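Uncharacterized protein (Neisseria meningitidis serogroup B, PDB 3NYM) is of unknown function, a helical member of the DUF6853 family found as two copies in its assembly. Local coordinates at residues V17-F23 against L111-E115. Sequence-based numbering, arbitrary orientation.
Sequences VGLYQGF and LLSAE
Gln-21 and Leu-111 join the C-terminal ends of two helices, 13-20 and 83-113, in this all-helical protein; the first helix closes in a Schellman motif. The polar link is one hydrogen bond, from Gln-21 NE2 to Leu-111 O, 2.8 Å long and 158° at the hydrogen. The acceptor lies nearly in the plane of the Gln-21 amide, while the donor is tilted 19° from the carbonyl plane. With CG beside its own backbone N (chi1 -55°) and the chain extended beyond it, glutamine is long enough to span the gap and bring a donor to a carbonyl near a helix end. Trp-123 NE1 also donates to Leu-111 O, so the carbonyl oxygen of buried Leu-111 takes two side-chain donors, besides a weak bond from Ala-114 N.

Apolar contact centres on one methyl, Leu-111 CD2. It packs 4.1 Å from Val-17 CG1, touches the backbone of Gly-18 at 3.9 Å from N, and meets Phe-23 CZ at 4.1 Å. Glycine suits position 18 because, with no side chain, it lets the Phe-23 ring and Leu-111 CD2 both lie close to its backbone. The Phe-23 ring folds back over the helix end, with Gly-18 O above the centre of one face. Val-17 also packs on Leu-75 of the second subunit.

Both helices end at a residue with positive phi: Ala-114 after 83-113, and Gly-22, the Schellman C-prime residue, where glycine has no beta carbon to press against the preceding carbonyl. The small side chain of Ala-114 fits against the Gln-21 amide, with Ala-114 CB 3.6 Å from Gln-21 OE1.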
loop_
_atom_site.group_PDB
_atom_site.type_symbol
_atom_site.label_atom_id
_atom_site.label_comp_id
_atom_site.label_asym_id
_atom_site.label_seq_id
_atom_site.Cartn_x
_atom_site.Cartn_y
_atom_site.Cartn_z
ATOM N N VAL A 17 3.513 -10.508 19.854
ATOM C CA VAL A 17 4.055 -9.305 20.480
ATOM C C VAL A 17 3.049 -8.750 21.483
ATOM O O VAL A 17 3.404 -8.352 22.596
ATOM C CB VAL A 17 4.410 -8.231 19.434
ATOM C CG1 VAL A 17 4.863 -6.950 20.119
ATOM C CG2 VAL A 17 5.487 -8.752 18.498
ATOM N N GLY A 18 1.784 -8.737 21.085
ATOM C CA GLY A 18 0.719 -8.307 21.969
ATOM C C GLY A 18 0.679 -9.103 23.262
ATOM O O GLY A 18 0.451 -8.545 24.341
ATOM N N LEU A 19 0.897 -10.411 23.163
ATOM C CA LEU A 19 0.824 -11.273 24.346
ATOM C C LEU A 19 1.907 -10.913 25.361
ATOM O O LEU A 19 1.686 -11.008 26.567
ATOM C CB LEU A 19 0.912 -12.755 23.968
ATOM C CG LEU A 19 -0.256 -13.284 23.137
ATOM C CD1 LEU A 19 0.029 -14.689 22.628
ATOM C CD2 LEU A 19 -1.546 -13.245 23.950
ATOM N N TYR A 20 3.078 -10.499 24.881
ATOM C CA TYR A 20 4.119 -10.040 25.798
ATOM C C TYR A 20 3.627 -8.830 26.581
ATOM O O TYR A 20 4.049 -8.590 27.707
ATOM C CB TYR A 20 5.435 -9.743 25.056
ATOM C CG TYR A 20 6.202 -11.012 24.760
ATOM C CD1 TYR A 20 6.951 -11.635 25.756
ATOM C CD2 TYR A 20 6.135 -11.618 23.510
ATOM C CE1 TYR A 20 7.629 -12.814 25.512
ATOM C CE2 TYR A 20 6.813 -12.806 23.253
ATOM C CZ TYR A 20 7.560 -13.397 24.259
ATOM O OH TYR A 20 8.240 -14.575 24.017
ATOM N N GLN A 21 2.703 -8.087 25.991
ATOM C CA GLN A 21 2.187 -6.874 26.622
ATOM C C GLN A 21 0.941 -7.140 27.451
ATOM O O GLN A 21 0.312 -6.213 27.955
ATOM C CB GLN A 21 1.920 -5.784 25.571
ATOM C CG GLN A 21 3.133 -5.479 24.731
ATOM C CD GLN A 21 2.950 -4.288 23.823
ATOM O OE1 GLN A 21 1.975 -3.545 23.930
ATOM N NE2 GLN A 21 3.905 -4.086 22.930
ATOM N N GLY A 22 0.580 -8.411 27.579
ATOM C CA GLY A 22 -0.503 -8.798 28.465
ATOM C C GLY A 22 -1.895 -8.815 27.857
ATOM O O GLY A 22 -2.888 -8.872 28.589
ATOM N N PHE A 23 -1.988 -8.777 26.531
ATOM C CA PHE A 23 -3.297 -8.895 25.885
ATOM C C PHE A 23 -3.297 -9.839 24.682
ATOM O O PHE A 23 -2.261 -10.105 24.080
ATOM C CB PHE A 23 -3.879 -7.521 25.520
ATOM C CG PHE A 23 -2.999 -6.703 24.625
ATOM C CD1 PHE A 23 -2.996 -6.905 23.255
ATOM C CD2 PHE A 23 -2.174 -5.719 25.153
ATOM C CE1 PHE A 23 -2.180 -6.149 22.431
ATOM C CE2 PHE A 23 -1.356 -4.957 24.328
ATOM C CZ PHE A 23 -1.362 -5.175 22.970
ATOM N N LEU A 111 1.995 -1.302 18.753
ATOM C CA LEU A 111 2.702 -2.295 19.540
ATOM C C LEU A 111 4.046 -1.745 20.007
ATOM O O LEU A 111 4.443 -1.972 21.143
ATOM C CB LEU A 111 2.895 -3.569 18.721
ATOM C CG LEU A 111 1.597 -4.365 18.554
ATOM C CD1 LEU A 111 1.696 -5.348 17.407
ATOM C CD2 LEU A 111 1.277 -5.083 19.870
ATOM N N LEU A 112 4.736 -1.021 19.126
ATOM C CA LEU A 112 6.040 -0.436 19.460
ATOM C C LEU A 112 5.951 0.600 20.576
ATOM O O LEU A 112 6.898 0.774 21.336
ATOM C CB LEU A 112 6.684 0.202 18.224
ATOM C CG LEU A 112 7.482 -0.701 17.287
ATOM C CD1 LEU A 112 7.825 0.048 16.013
ATOM C CD2 LEU A 112 8.748 -1.177 17.967
ATOM N N SER A 113 4.826 1.304 20.660
ATOM C CA SER A 113 4.632 2.289 21.716
ATOM C C SER A 113 4.156 1.615 22.997
ATOM O O SER A 113 4.243 2.195 24.080
ATOM C CB SER A 113 3.592 3.324 21.288
ATOM O OG SER A 113 2.284 2.795 21.422
ATOM N N ALA A 114 3.637 0.396 22.858
ATOM C CA ALA A 114 3.092 -0.380 23.976
ATOM C C ALA A 114 2.013 0.379 24.751
ATOM O O ALA A 114 1.835 0.175 25.952
ATOM C CB ALA A 114 4.210 -0.838 24.918
ATOM N N GLU A 115 1.287 1.248 24.059
ATOM C CA GLU A 115 0.352 2.135 24.734
ATOM C C GLU A 115 -0.832 1.394 25.345
ATOM O O GLU A 115 -1.433 1.868 26.310
ATOM C CB GLU A 115 -0.121 3.251 23.795
ATOM C CG GLU A 115 -1.239 2.858 22.849
ATOM C CD GLU A 115 -1.677 4.014 21.967
ATOM O OE1 GLU A 115 -1.087 4.185 20.874
ATOM O OE2 GLU A 115 -2.603 4.752 22.371
#